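Side-chain contacts in peptidase S15/CocE/NonD (Thaumarchaeota archaeon SCGC AB-539-E09, PDB 4PF1), which acts as a serine-type aminopeptidase of the S15 family, probably releasing residues from the N-terminal end of peptides: residues K120-P125 against G130-T135; G324-G329 against G345-W350; R536-F541 against K551-R556; A234-G239 against S579-Y584. All blocks are in the same frame, centred on the assembly; numbering follows the deposited sequence.

Interaction 1 (K120-P125 against G130-T135); sequences KPLTGP and GTDHST
Asp-132 holds its CG between its own backbone N and carbonyl carbon (chi1 52°), which turns the carboxylate to Thr-123. Lys-120 has CG anti to the backbone N (chi1 -162°) and an extended chain that carries NZ to Thr-131. The loop after strand 100-105 here meets the start of helix 133-147 in the S15 catalytic domain. Asp-132 OD2 accepts from Thr-123 N at 2.8 Å. The bond is nearly straight (162°) and uses the anti lone pair. Leu-122 CD2 lies 3.5 Å from the same Asp-132 OD2. The other oxygen serves the helix. Thr-135 N meets Asp-132 OD1 at 3.1 Å, nearly along the C-O bond. Ser-134 OG donates to OD1 from the opposite face of the carboxylate. Asp-132 N returns a bond of 3.1 Å to Thr-135 OG1, which completes a capping box. Lys-120 NZ sits above the carbonyl plane of Thr-131, 3.0 Å from Thr-131 O. NZ also binds Thr-129. The His-133 ring turns an edge to Lys-120, and one water joins Lys-120 N to His-133 NE2. A second water links Lys-120 O to His-133 N, while His-133 ND1 pairs with Arg-66. Without the carboxylate, as with an alanine here, Thr-123 N, Thr-135 N and Ser-134 OG would probably lose their acceptor. The donors around it, and the helix start, would probably stabilise its negative charge.

Interaction 2 (G324-G329 against G345-W350); sequences GPWNHG and GDTGGW
Trp-326 meets Thr-347 where the loop after strand 319-324 packs on the first turn of helix 347-365. In the alpha/beta hydrolase fold this loop carries the histidine of the triad. The tight part is small and fully buried. Trp-326 NE1 donates to Thr-347 OG1 at 2.9 Å. The bond is bent (147°), and OG1 lies 19° out of the indole plane. Thr-347 OG1 is also bonded to Ala-335 O, so two partners grip the hydroxyl. Pro-325 CG closes in at 3.9 Å from Thr-347 OG1. One face of the indole is covered by Gly-324 CA and Pro-325 CD. A leucine in place of Trp-326 would lack the N-H, and would probably leave Thr-347 OG1 with Ala-335 alone and open a gap beside Pro-325. The loose side begins at Asn-327, where the loop leaves the helix. Partly exposed His-328 bonds there to Ser-161 and Asp-295, consistent with a charge-relay triad. On the helix side, Asp-346 is the N-cap, and its OD1 takes Gly-349 N at 3.0 Å. Its backbone N bonds Glu-344 of the second subunit. Beside NE1, the indole edge at Trp-326 CZ2 meets Thr-347 O in the ring plane, 3.5 Å away.

Interaction 3 (R536-F541 against K551-R556); sequences RYREDF and KVLEYR
Arg-538 crosses Tyr-555 at about a right angle and lays its aliphatic chain over one face of the phenol ring. The touching atom is Arg-538 CD, 3.9 Å from the centroid of the Tyr-555 ring and displaced toward the rim. This is a CH-pi contact. The methylene makes it; the guanidinium plane stands 77° from the ring. With CG anti to the backbone N (chi1 -168°), the Arg-538 chain passes over Tyr-555 to Leu-553 and then bends at chi3. The bend brings NH1 round to the Glu-554 carbonyl. Leu-553 covers one face of the guanidinium, with Leu-553 CD2 3.8 Å from Arg-538 NH2. Strand 553-558 belongs to an antiparallel sheet of the C-terminal non-catalytic domain of the S15 family. Leu-553 and Tyr-555 bond through their backbones to Ala-494 and Leu-492 of strand 489-496. The carbonyl of Glu-554, between them, is met by the arginine. Arg-538 NH1 donates to Glu-554 O at 2.8 Å, with an angle of 154°. The oxygen lies in the guanidinium plane, and the donor sits in the carbonyl plane on a lone pair. The bond and the Leu-553 side chain together probably limit rotation of the group. Arg-538 NH2 forms a salt bridge with Glu-539 OE2 at 3.4 Å. The Tyr-555 ring also meets that of Trp-503.

Interaction 4 (A234-G239 against S579-Y584); sequences AYLRAG and SWFPLY
The Phe-581 ring points its edge into the backbone of Tyr-235 and Leu-236, with Pro-582 CB over one face. Phe-581 CZ comes to 3.4 Å from Leu-236 N, which lies in the plane of the ring. The same CZ is 3.6 Å from Tyr-235 C. Pro-582 CB stands above the rim of the ring, and the peptide bond before this proline is cis. Phe-581 has CG anti to its N (chi1 -160°), which sends the ring out to the helix. Two CB atoms also touch this edge. Tyr-235 CB is 3.7 Å from Phe-581 CZ, and Leu-236 CB is 3.7 Å from Phe-581 CE2. Helix 231-238 lies among the helices inserted between strands 178-184 and 287-292 of the alpha/beta hydrolase sheet. Segment 579-584 is a loop of the C-terminal domain, so the contact joins the two domains. No hydrogen bond links the segments, and the contact is apolar. The Phe-581 ring also meets Tyr-232 edge-to-face. Next to it, Pro-582 and Tyr-235 cross at about a right angle, with Pro-582 CB 3.9 Å from Tyr-235 CB. Further along the helix, Arg-237 forms a salt bridge with Asp-513 of the third subunit.

Overall arrangement
Interactions 2 and 4 are buried, while interactions 1 and 3 are partly buried and lie about 23 and 25 Å from the chain centre, measured from their own centres. The chemistry follows the place. Interaction 1 is polar and bridged by waters, at the start of helix 133-147. Interaction 2 is one indole hydrogen bond at the start of helix 347-365. In both, an aspartate caps the helix. Interaction 3 mixes charge and CH-pi contact within the C-terminal domain. Interaction 4 has apolar side-chain contacts and no hydrogen bond between its segments, and joins that domain to the catalytic one. Interactions 2 and 3 are nested in its loop along the chain. No two contacts touch; interactions 3 and 4 come within about 10 Å between nearest atoms.

Interaction 1 (K120-P125 against G130-T135)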
loop_
_atom_site.group_PDB
_atom_site.type_symbol
_atom_site.label_atom_id
_atom_site.label_comp_id
_atom_site.label_asym_id
_atom_site.label_seq_id
_atom_site.Cartn_x
_atom_site.Cartn_y
_atom_site.Cartn_z
ATOM N N LYS A 120 -39.898 0.682 14.086
ATOM C CA LYS A 120 -41.269 0.866 14.572
ATOM C C LYS A 120 -42.292 0.319 13.564
ATOM O O LYS A 120 -42.322 0.769 12.415
ATOM C CB LYS A 120 -41.547 2.347 14.878
ATOM C CG LYS A 120 -42.752 2.558 15.780
ATOM C CD LYS A 120 -43.101 4.016 15.894
ATOM C CE LYS A 120 -44.181 4.244 16.917
ATOM N NZ LYS A 120 -44.553 5.681 17.014
ATOM N N PRO A 121 -43.075 -0.716 13.953
ATOM C CA PRO A 121 -44.052 -1.281 13.010
ATOM C C PRO A 121 -45.302 -0.413 12.886
ATOM O O PRO A 121 -45.446 0.567 13.619
ATOM C CB PRO A 121 -44.374 -2.649 13.619
ATOM C CG PRO A 121 -44.164 -2.471 15.082
ATOM C CD PRO A 121 -43.137 -1.386 15.272
ATOM N N LEU A 122 -46.218 -0.787 11.969
ATOM C CA LEU A 122 -47.488 -0.089 11.772
ATOM C C LEU A 122 -48.354 -0.160 13.022
ATOM O O LEU A 122 -48.255 -1.135 13.775
ATOM C CB LEU A 122 -48.270 -0.706 10.596
ATOM C CG LEU A 122 -47.779 -0.440 9.172
ATOM C CD1 LEU A 122 -48.720 -1.068 8.182
ATOM C CD2 LEU A 122 -47.673 1.059 8.875
ATOM N N THR A 123 -49.247 0.838 13.215
ATOM C CA THR A 123 -50.183 0.856 14.345
ATOM C C THR A 123 -50.994 -0.442 14.350
ATOM O O THR A 123 -51.444 -0.894 13.293
ATOM C CB THR A 123 -51.098 2.101 14.311
ATOM O OG1 THR A 123 -51.824 2.133 13.082
ATOM C CG2 THR A 123 -50.331 3.403 14.503
ATOM N N GLY A 124 -51.090 -1.063 15.520
ATOM C CA GLY A 124 -51.789 -2.328 15.697
ATOM C C GLY A 124 -51.363 -3.070 16.950
ATOM O O GLY A 124 -51.103 -2.439 17.979
ATOM N N PRO A 125 -51.253 -4.427 16.893
ATOM C CA PRO A 125 -50.885 -5.189 18.108
ATOM C C PRO A 125 -49.457 -4.928 18.608
ATOM O O PRO A 125 -49.184 -5.147 19.790
ATOM C CB PRO A 125 -51.057 -6.655 17.678
ATOM C CG PRO A 125 -51.892 -6.613 16.435
ATOM C CD PRO A 125 -51.537 -5.331 15.759
ATOM N N GLY A 130 -50.251 5.293 18.372
ATOM C CA GLY A 130 -51.149 6.074 17.528
ATOM C C GLY A 130 -50.504 6.531 16.233
ATOM O O GLY A 130 -51.206 6.853 15.271
ATOM N N THR A 131 -49.157 6.565 16.199
ATOM C CA THR A 131 -48.384 6.968 15.017
ATOM C C THR A 131 -47.405 5.870 14.605
ATOM O O THR A 131 -47.058 5.010 15.415
ATOM C CB THR A 131 -47.614 8.287 15.276
ATOM O OG1 THR A 131 -46.659 8.086 16.322
ATOM C CG2 THR A 131 -48.538 9.470 15.596
ATOM N N ASP A 132 -46.960 5.907 13.342
ATOM C CA ASP A 132 -45.955 4.993 12.800
ATOM C C ASP A 132 -45.170 5.714 11.698
ATOM O O ASP A 132 -45.409 6.903 11.463
ATOM C CB ASP A 132 -46.581 3.665 12.308
ATOM C CG ASP A 132 -47.754 3.797 11.356
ATOM O OD1 ASP A 132 -47.627 4.530 10.358
ATOM O OD2 ASP A 132 -48.765 3.096 11.563
ATOM N N HIS A 133 -44.223 5.018 11.040
ATOM C CA HIS A 133 -43.401 5.627 9.990
ATOM C C HIS A 133 -44.241 6.130 8.811
ATOM O O HIS A 133 -43.889 7.151 8.232
ATOM C CB HIS A 133 -42.321 4.662 9.494
ATOM C CG HIS A 133 -41.149 4.546 10.417
ATOM N ND1 HIS A 133 -40.175 5.526 10.471
ATOM C CD2 HIS A 133 -40.824 3.558 11.282
ATOM C CE1 HIS A 133 -39.296 5.109 11.367
ATOM N NE2 HIS A 133 -39.643 3.928 11.880
ATOM N N SER A 134 -45.360 5.443 8.479
ATOM C CA SER A 134 -46.231 5.846 7.370
ATOM C C SER A 134 -47.024 7.129 7.687
ATOM O O SER A 134 -47.193 7.962 6.798
ATOM C CB SER A 134 -47.179 4.716 6.972
ATOM O OG SER A 134 -48.211 4.507 7.918
ATOM N N THR A 135 -47.503 7.292 8.942
ATOM C CA THR A 135 -48.257 8.494 9.335
ATOM C C THR A 135 -47.307 9.677 9.448
ATOM O O THR A 135 -47.661 10.785 9.037
ATOM C CB THR A 135 -49.068 8.284 10.633
ATOM O OG1 THR A 135 -48.205 8.324 11.772
ATOM C CG2 THR A 135 -49.874 7.004 10.620
HETATM O O HOH W 1 -38.086 3.312 14.095
HETATM O O HOH W 2 -44.092 2.091 10.843
#

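Interaction 2 (G324-G329 against G345-W350)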
loop_
_atom_site.group_PDB
_atom_site.type_symbol
_atom_site.label_atom_id
_atom_site.label_comp_id
_atom_site.label_asym_id
_atom_site.label_seq_id
_atom_site.Cartn_x
_atom_site.Cartn_y
_atom_site.Cartn_z
ATOM N N GLY A 324 -27.773 -6.447 -8.552
ATOM C CA GLY A 324 -26.403 -6.139 -8.955
ATOM C C GLY A 324 -25.330 -6.927 -8.223
ATOM O O GLY A 324 -25.620 -7.595 -7.226
ATOM N N PRO A 325 -24.053 -6.855 -8.696
ATOM C CA PRO A 325 -22.968 -7.600 -8.021
ATOM C C PRO A 325 -22.438 -6.790 -6.844
ATOM O O PRO A 325 -21.263 -6.400 -6.805
ATOM C CB PRO A 325 -21.927 -7.743 -9.132
ATOM C CG PRO A 325 -22.076 -6.472 -9.931
ATOM C CD PRO A 325 -23.537 -6.066 -9.838
ATOM N N TRP A 326 -23.324 -6.495 -5.904
ATOM C CA TRP A 326 -23.029 -5.550 -4.856
ATOM C C TRP A 326 -23.074 -6.118 -3.473
ATOM O O TRP A 326 -23.882 -6.996 -3.175
ATOM C CB TRP A 326 -24.036 -4.383 -4.939
ATOM C CG TRP A 326 -24.081 -3.706 -6.279
ATOM C CD1 TRP A 326 -23.017 -3.293 -7.026
ATOM C CD2 TRP A 326 -25.256 -3.283 -6.985
ATOM N NE1 TRP A 326 -23.454 -2.654 -8.162
ATOM C CE2 TRP A 326 -24.825 -2.638 -8.167
ATOM C CE3 TRP A 326 -26.636 -3.383 -6.732
ATOM C CZ2 TRP A 326 -25.725 -2.128 -9.113
ATOM C CZ3 TRP A 326 -27.525 -2.892 -7.677
ATOM C CH2 TRP A 326 -27.069 -2.257 -8.843
ATOM N N ASN A 327 -22.250 -5.543 -2.593
ATOM C CA ASN A 327 -22.324 -5.799 -1.173
ATOM C C ASN A 327 -23.437 -4.884 -0.616
ATOM O O ASN A 327 -24.164 -4.269 -1.405
ATOM C CB ASN A 327 -20.959 -5.584 -0.486
ATOM C CG ASN A 327 -20.421 -4.167 -0.463
ATOM O OD1 ASN A 327 -21.116 -3.191 -0.731
ATOM N ND2 ASN A 327 -19.175 -4.025 -0.059
ATOM N N HIS A 328 -23.547 -4.752 0.706
ATOM C CA HIS A 328 -24.609 -3.960 1.320
ATOM C C HIS A 328 -24.728 -2.479 0.821
ATOM O O HIS A 328 -25.847 -2.012 0.606
ATOM C CB HIS A 328 -24.491 -3.986 2.842
ATOM C CG HIS A 328 -25.675 -3.395 3.526
ATOM N ND1 HIS A 328 -26.961 -3.782 3.199
ATOM C CD2 HIS A 328 -25.732 -2.433 4.470
ATOM C CE1 HIS A 328 -27.756 -3.048 3.955
ATOM N NE2 HIS A 328 -27.059 -2.230 4.744
ATOM N N GLY A 329 -23.610 -1.774 0.656
ATOM C CA GLY A 329 -23.657 -0.361 0.275
ATOM C C GLY A 329 -23.277 0.013 -1.148
ATOM O O GLY A 329 -23.413 1.183 -1.525
ATOM N N GLY A 345 -16.684 -2.074 -15.246
ATOM C CA GLY A 345 -16.926 -0.667 -14.952
ATOM C C GLY A 345 -17.641 -0.442 -13.639
ATOM O O GLY A 345 -17.888 -1.393 -12.888
ATOM N N ASP A 346 -17.981 0.824 -13.351
ATOM C CA ASP A 346 -18.711 1.187 -12.140
ATOM C C ASP A 346 -20.191 0.818 -12.311
ATOM O O ASP A 346 -20.987 1.629 -12.792
ATOM C CB ASP A 346 -18.521 2.691 -11.808
ATOM C CG ASP A 346 -19.295 3.187 -10.596
ATOM O OD1 ASP A 346 -19.836 2.344 -9.849
ATOM O OD2 ASP A 346 -19.377 4.416 -10.410
ATOM N N THR A 347 -20.545 -0.420 -11.910
ATOM C CA THR A 347 -21.904 -0.973 -12.012
ATOM C C THR A 347 -22.910 -0.189 -11.142
ATOM O O THR A 347 -24.086 -0.109 -11.496
ATOM C CB THR A 347 -21.904 -2.463 -11.635
ATOM O OG1 THR A 347 -21.491 -2.603 -10.276
ATOM C CG2 THR A 347 -21.009 -3.299 -12.542
ATOM N N GLY A 348 -22.434 0.348 -10.013
ATOM C CA GLY A 348 -23.237 1.141 -9.087
ATOM C C GLY A 348 -23.653 2.455 -9.711
ATOM O O GLY A 348 -24.850 2.742 -9.830
ATOM N N GLY A 349 -22.657 3.213 -10.173
ATOM C CA GLY A 349 -22.858 4.475 -10.882
ATOM C C GLY A 349 -23.625 4.305 -12.184
ATOM O O GLY A 349 -24.432 5.169 -12.540
ATOM N N TRP A 350 -23.400 3.165 -12.894
ATOM C CA TRP A 350 -24.106 2.854 -14.147
ATOM C C TRP A 350 -25.601 2.679 -13.884
ATOM O O TRP A 350 -26.414 3.162 -14.667
ATOM C CB TRP A 350 -23.537 1.587 -14.826
ATOM C CG TRP A 350 -24.271 1.204 -16.082
ATOM C CD1 TRP A 350 -24.036 1.670 -17.341
ATOM C CD2 TRP A 350 -25.414 0.336 -16.181
ATOM N NE1 TRP A 350 -24.961 1.149 -18.220
ATOM C CE2 TRP A 350 -25.820 0.330 -17.533
ATOM C CE3 TRP A 350 -26.138 -0.437 -15.253
ATOM C CZ2 TRP A 350 -26.907 -0.431 -17.986
ATOM C CZ3 TRP A 350 -27.225 -1.175 -15.700
ATOM C CH2 TRP A 350 -27.594 -1.174 -17.051
#

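Interaction 3 (R536-F541 against K551-R556)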
loop_
_atom_site.group_PDB
_atom_site.type_symbol
_atom_site.label_atom_id
_atom_site.label_comp_id
_atom_site.label_asym_id
_atom_site.label_seq_id
_atom_site.Cartn_x
_atom_site.Cartn_y
_atom_site.Cartn_z
ATOM N N ARG A 536 -33.051 -26.477 15.514
ATOM C CA ARG A 536 -34.198 -26.541 16.433
ATOM C C ARG A 536 -35.516 -26.075 15.742
ATOM O O ARG A 536 -36.601 -26.378 16.240
ATOM C CB ARG A 536 -33.927 -25.717 17.710
ATOM C CG ARG A 536 -33.870 -24.207 17.469
ATOM C CD ARG A 536 -33.084 -23.455 18.524
ATOM N NE ARG A 536 -33.878 -23.165 19.718
ATOM C CZ ARG A 536 -33.725 -23.787 20.884
ATOM N NH1 ARG A 536 -34.481 -23.457 21.921
ATOM N NH2 ARG A 536 -32.809 -24.738 21.022
ATOM N N TYR A 537 -35.408 -25.367 14.587
ATOM C CA TYR A 537 -36.566 -24.867 13.834
ATOM C C TYR A 537 -36.802 -25.683 12.536
ATOM O O TYR A 537 -37.410 -25.173 11.592
ATOM C CB TYR A 537 -36.396 -23.361 13.510
ATOM C CG TYR A 537 -36.030 -22.519 14.712
ATOM C CD1 TYR A 537 -36.929 -22.333 15.761
ATOM C CD2 TYR A 537 -34.782 -21.912 14.808
ATOM C CE1 TYR A 537 -36.585 -21.586 16.886
ATOM C CE2 TYR A 537 -34.431 -21.151 15.923
ATOM C CZ TYR A 537 -35.336 -20.989 16.959
ATOM O OH TYR A 537 -34.984 -20.255 18.065
ATOM N N ARG A 538 -36.370 -26.965 12.524
ATOM C CA ARG A 538 -36.491 -27.872 11.372
ATOM C C ARG A 538 -37.950 -28.133 10.946
ATOM O O ARG A 538 -38.220 -28.257 9.751
ATOM C CB ARG A 538 -35.807 -29.219 11.677
ATOM C CG ARG A 538 -35.629 -30.115 10.453
ATOM C CD ARG A 538 -35.167 -31.515 10.825
ATOM N NE ARG A 538 -36.259 -32.349 11.338
ATOM C CZ ARG A 538 -37.106 -33.030 10.571
ATOM N NH1 ARG A 538 -37.011 -32.969 9.248
ATOM N NH2 ARG A 538 -38.060 -33.766 11.120
ATOM N N GLU A 539 -38.865 -28.266 11.909
ATOM C CA GLU A 539 -40.254 -28.606 11.603
ATOM C C GLU A 539 -41.196 -27.422 11.774
ATOM O O GLU A 539 -42.287 -27.424 11.203
ATOM C CB GLU A 539 -40.711 -29.788 12.460
ATOM C CG GLU A 539 -39.988 -31.074 12.102
ATOM C CD GLU A 539 -40.381 -32.271 12.939
ATOM O OE1 GLU A 539 -41.425 -32.892 12.636
ATOM O OE2 GLU A 539 -39.628 -32.608 13.881
ATOM N N ASP A 540 -40.775 -26.405 12.539
ATOM C CA ASP A 540 -41.561 -25.198 12.767
ATOM C C ASP A 540 -40.634 -24.047 13.127
ATOM O O ASP A 540 -39.894 -24.140 14.110
ATOM C CB ASP A 540 -42.606 -25.426 13.882
ATOM C CG ASP A 540 -43.758 -24.430 13.905
ATOM O OD1 ASP A 540 -43.621 -23.340 13.300
ATOM O OD2 ASP A 540 -44.786 -24.729 14.551
ATOM N N PHE A 541 -40.663 -22.961 12.329
ATOM C CA PHE A 541 -39.845 -21.780 12.591
ATOM C C PHE A 541 -40.305 -21.068 13.887
ATOM O O PHE A 541 -39.471 -20.513 14.603
ATOM C CB PHE A 541 -39.873 -20.812 11.390
ATOM C CG PHE A 541 -38.941 -21.159 10.242
ATOM C CD1 PHE A 541 -37.571 -21.306 10.452
ATOM C CD2 PHE A 541 -39.422 -21.267 8.942
ATOM C CE1 PHE A 541 -36.706 -21.587 9.387
ATOM C CE2 PHE A 541 -38.558 -21.562 7.880
ATOM C CZ PHE A 541 -37.203 -21.712 8.109
ATOM N N LYS A 551 -30.576 -39.719 14.413
ATOM C CA LYS A 551 -31.590 -39.923 13.369
ATOM C C LYS A 551 -31.302 -39.045 12.136
ATOM O O LYS A 551 -31.010 -37.857 12.285
ATOM C CB LYS A 551 -33.003 -39.642 13.916
ATOM C CG LYS A 551 -34.115 -40.017 12.939
ATOM C CD LYS A 551 -35.503 -39.809 13.517
ATOM C CE LYS A 551 -36.575 -39.914 12.455
ATOM N NZ LYS A 551 -36.637 -41.274 11.845
ATOM N N VAL A 552 -31.385 -39.635 10.922
ATOM C CA VAL A 552 -31.159 -38.903 9.665
ATOM C C VAL A 552 -32.388 -38.036 9.396
ATOM O O VAL A 552 -33.473 -38.567 9.134
ATOM C CB VAL A 552 -30.830 -39.831 8.460
ATOM C CG1 VAL A 552 -30.352 -39.019 7.256
ATOM C CG2 VAL A 552 -29.798 -40.889 8.838
ATOM N N LEU A 553 -32.229 -36.707 9.517
ATOM C CA LEU A 553 -33.335 -35.762 9.335
ATOM C C LEU A 553 -33.140 -34.883 8.099
ATOM O O LEU A 553 -32.009 -34.527 7.754
ATOM C CB LEU A 553 -33.514 -34.881 10.587
ATOM C CG LEU A 553 -33.789 -35.622 11.901
ATOM C CD1 LEU A 553 -33.518 -34.730 13.091
ATOM C CD2 LEU A 553 -35.208 -36.168 11.950
ATOM N N GLU A 554 -34.259 -34.517 7.451
ATOM C CA GLU A 554 -34.268 -33.689 6.249
ATOM C C GLU A 554 -34.401 -32.209 6.605
ATOM O O GLU A 554 -35.265 -31.836 7.401
ATOM C CB GLU A 554 -35.415 -34.119 5.313
ATOM C CG GLU A 554 -35.377 -33.454 3.942
ATOM C CD GLU A 554 -36.487 -33.842 2.981
ATOM O OE1 GLU A 554 -37.229 -34.811 3.269
ATOM O OE2 GLU A 554 -36.602 -33.180 1.927
ATOM N N TYR A 555 -33.561 -31.373 5.977
ATOM C CA TYR A 555 -33.539 -29.918 6.134
ATOM C C TYR A 555 -33.706 -29.245 4.781
ATOM O O TYR A 555 -33.117 -29.689 3.794
ATOM C CB TYR A 555 -32.211 -29.452 6.770
ATOM C CG TYR A 555 -31.949 -30.014 8.146
ATOM C CD1 TYR A 555 -31.350 -31.262 8.310
ATOM C CD2 TYR A 555 -32.265 -29.287 9.289
ATOM C CE1 TYR A 555 -31.111 -31.788 9.578
ATOM C CE2 TYR A 555 -32.010 -29.793 10.561
ATOM C CZ TYR A 555 -31.448 -31.051 10.701
ATOM O OH TYR A 555 -31.196 -31.555 11.948
ATOM N N ARG A 556 -34.503 -28.177 4.732
ATOM C CA ARG A 556 -34.672 -27.376 3.527
ATOM C C ARG A 556 -34.022 -26.033 3.793
ATOM O O ARG A 556 -34.490 -25.291 4.659
ATOM C CB ARG A 556 -36.157 -27.231 3.145
ATOM C CG ARG A 556 -36.369 -26.965 1.656
ATOM C CD ARG A 556 -37.799 -26.565 1.343
ATOM N NE ARG A 556 -37.927 -25.122 1.142
ATOM C CZ ARG A 556 -38.017 -24.537 -0.049
ATOM N NH1 ARG A 556 -38.018 -25.269 -1.157
ATOM N NH2 ARG A 556 -38.119 -23.218 -0.141
#

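Interaction 4 (A234-G239 against S579-Y584)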
loop_
_atom_site.group_PDB
_atom_site.type_symbol
_atom_site.label_atom_id
_atom_site.label_comp_id
_atom_site.label_asym_id
_atom_site.label_seq_id
_atom_site.Cartn_x
_atom_site.Cartn_y
_atom_site.Cartn_z
ATOM N N ALA A 234 -13.363 -12.707 22.365
ATOM C CA ALA A 234 -14.299 -12.001 23.254
ATOM C C ALA A 234 -15.644 -12.724 23.400
ATOM O O ALA A 234 -16.076 -12.967 24.525
ATOM C CB ALA A 234 -14.526 -10.578 22.755
ATOM N N TYR A 235 -16.295 -13.079 22.271
ATOM C CA TYR A 235 -17.606 -13.730 22.275
ATOM C C TYR A 235 -17.537 -15.188 22.783
ATOM O O TYR A 235 -18.481 -15.641 23.436
ATOM C CB TYR A 235 -18.261 -13.650 20.884
ATOM C CG TYR A 235 -18.837 -12.279 20.581
ATOM C CD1 TYR A 235 -18.048 -11.276 20.028
ATOM C CD2 TYR A 235 -20.165 -11.976 20.878
ATOM C CE1 TYR A 235 -18.564 -10.005 19.772
ATOM C CE2 TYR A 235 -20.697 -10.712 20.611
ATOM C CZ TYR A 235 -19.890 -9.728 20.062
ATOM O OH TYR A 235 -20.391 -8.472 19.810
ATOM N N LEU A 236 -16.411 -15.900 22.530
ATOM C CA LEU A 236 -16.219 -17.279 23.009
ATOM C C LEU A 236 -16.068 -17.318 24.538
ATOM O O LEU A 236 -16.639 -18.202 25.181
ATOM C CB LEU A 236 -15.003 -17.939 22.326
ATOM C CG LEU A 236 -14.785 -19.451 22.573
ATOM C CD1 LEU A 236 -15.987 -20.281 22.110
ATOM C CD2 LEU A 236 -13.515 -19.940 21.878
ATOM N N ARG A 237 -15.324 -16.344 25.116
ATOM C CA ARG A 237 -15.111 -16.238 26.567
ATOM C C ARG A 237 -16.416 -15.910 27.295
ATOM O O ARG A 237 -16.611 -16.364 28.421
ATOM C CB ARG A 237 -14.044 -15.187 26.897
ATOM C CG ARG A 237 -12.622 -15.657 26.615
ATOM C CD ARG A 237 -11.612 -14.629 27.071
ATOM N NE ARG A 237 -10.391 -14.657 26.265
ATOM C CZ ARG A 237 -9.397 -13.782 26.389
ATOM N NH1 ARG A 237 -9.470 -12.806 27.287
ATOM N NH2 ARG A 237 -8.323 -13.875 25.616
ATOM N N ALA A 238 -17.320 -15.144 26.640
ATOM C CA ALA A 238 -18.635 -14.800 27.193
ATOM C C ALA A 238 -19.541 -16.043 27.254
ATOM O O ALA A 238 -20.366 -16.156 28.159
ATOM C CB ALA A 238 -19.290 -13.708 26.361
ATOM N N GLY A 239 -19.340 -16.974 26.317
ATOM C CA GLY A 239 -20.077 -18.233 26.261
ATOM C C GLY A 239 -21.337 -18.153 25.429
ATOM O O GLY A 239 -21.505 -18.918 24.476
ATOM N N SER A 579 -20.771 -24.382 12.583
ATOM C CA SER A 579 -20.563 -23.111 13.280
ATOM C C SER A 579 -20.019 -22.056 12.315
ATOM O O SER A 579 -19.383 -22.398 11.317
ATOM C CB SER A 579 -19.632 -23.280 14.480
ATOM O OG SER A 579 -18.412 -23.911 14.136
ATOM N N TRP A 580 -20.320 -20.779 12.598
ATOM C CA TRP A 580 -19.954 -19.596 11.807
ATOM C C TRP A 580 -19.759 -18.449 12.802
ATOM O O TRP A 580 -20.593 -17.550 12.904
ATOM C CB TRP A 580 -21.095 -19.296 10.810
ATOM C CG TRP A 580 -20.709 -19.185 9.364
ATOM C CD1 TRP A 580 -19.460 -19.299 8.823
ATOM C CD2 TRP A 580 -21.596 -18.901 8.274
ATOM N NE1 TRP A 580 -19.516 -19.114 7.459
ATOM C CE2 TRP A 580 -20.814 -18.859 7.097
ATOM C CE3 TRP A 580 -22.982 -18.685 8.175
ATOM C CZ2 TRP A 580 -21.375 -18.617 5.836
ATOM C CZ3 TRP A 580 -23.535 -18.442 6.926
ATOM C CH2 TRP A 580 -22.735 -18.402 5.776
ATOM N N PHE A 581 -18.670 -18.528 13.574
ATOM C CA PHE A 581 -18.375 -17.710 14.751
ATOM C C PHE A 581 -17.323 -16.594 14.497
ATOM O O PHE A 581 -16.413 -16.805 13.701
ATOM C CB PHE A 581 -17.870 -18.671 15.849
ATOM C CG PHE A 581 -17.953 -18.168 17.262
ATOM C CD1 PHE A 581 -19.165 -18.153 17.941
ATOM C CD2 PHE A 581 -16.818 -17.709 17.919
ATOM C CE1 PHE A 581 -19.247 -17.665 19.248
ATOM C CE2 PHE A 581 -16.900 -17.224 19.228
ATOM C CZ PHE A 581 -18.114 -17.211 19.885
ATOM N N PRO A 582 -17.394 -15.405 15.168
ATOM C CA PRO A 582 -18.350 -14.978 16.210
ATOM C C PRO A 582 -19.617 -14.295 15.690
ATOM O O PRO A 582 -20.459 -13.916 16.505
ATOM C CB PRO A 582 -17.514 -14.009 17.049
ATOM C CG PRO A 582 -16.619 -13.344 16.042
ATOM C CD PRO A 582 -16.348 -14.379 14.961
ATOM N N LEU A 583 -19.752 -14.121 14.350
ATOM C CA LEU A 583 -20.931 -13.491 13.733
ATOM C C LEU A 583 -22.208 -14.151 14.258
ATOM O O LEU A 583 -23.088 -13.456 14.754
ATOM C CB LEU A 583 -20.856 -13.567 12.189
ATOM C CG LEU A 583 -22.042 -12.973 11.380
ATOM C CD1 LEU A 583 -22.387 -11.533 11.826
ATOM C CD2 LEU A 583 -21.748 -12.998 9.899
ATOM N N TYR A 584 -22.258 -15.491 14.228
ATOM C CA TYR A 584 -23.379 -16.248 14.780
ATOM C C TYR A 584 -22.979 -16.863 16.108
ATOM O O TYR A 584 -21.851 -17.343 16.241
ATOM C CB TYR A 584 -23.837 -17.342 13.801
ATOM C CG TYR A 584 -24.432 -16.787 12.529
ATOM C CD1 TYR A 584 -23.641 -16.554 11.408
ATOM C CD2 TYR A 584 -25.781 -16.451 12.459
ATOM C CE1 TYR A 584 -24.181 -16.014 10.244
ATOM C CE2 TYR A 584 -26.334 -15.928 11.293
ATOM C CZ TYR A 584 -25.527 -15.694 10.194
ATOM O OH TYR A 584 -26.067 -15.168 9.050
#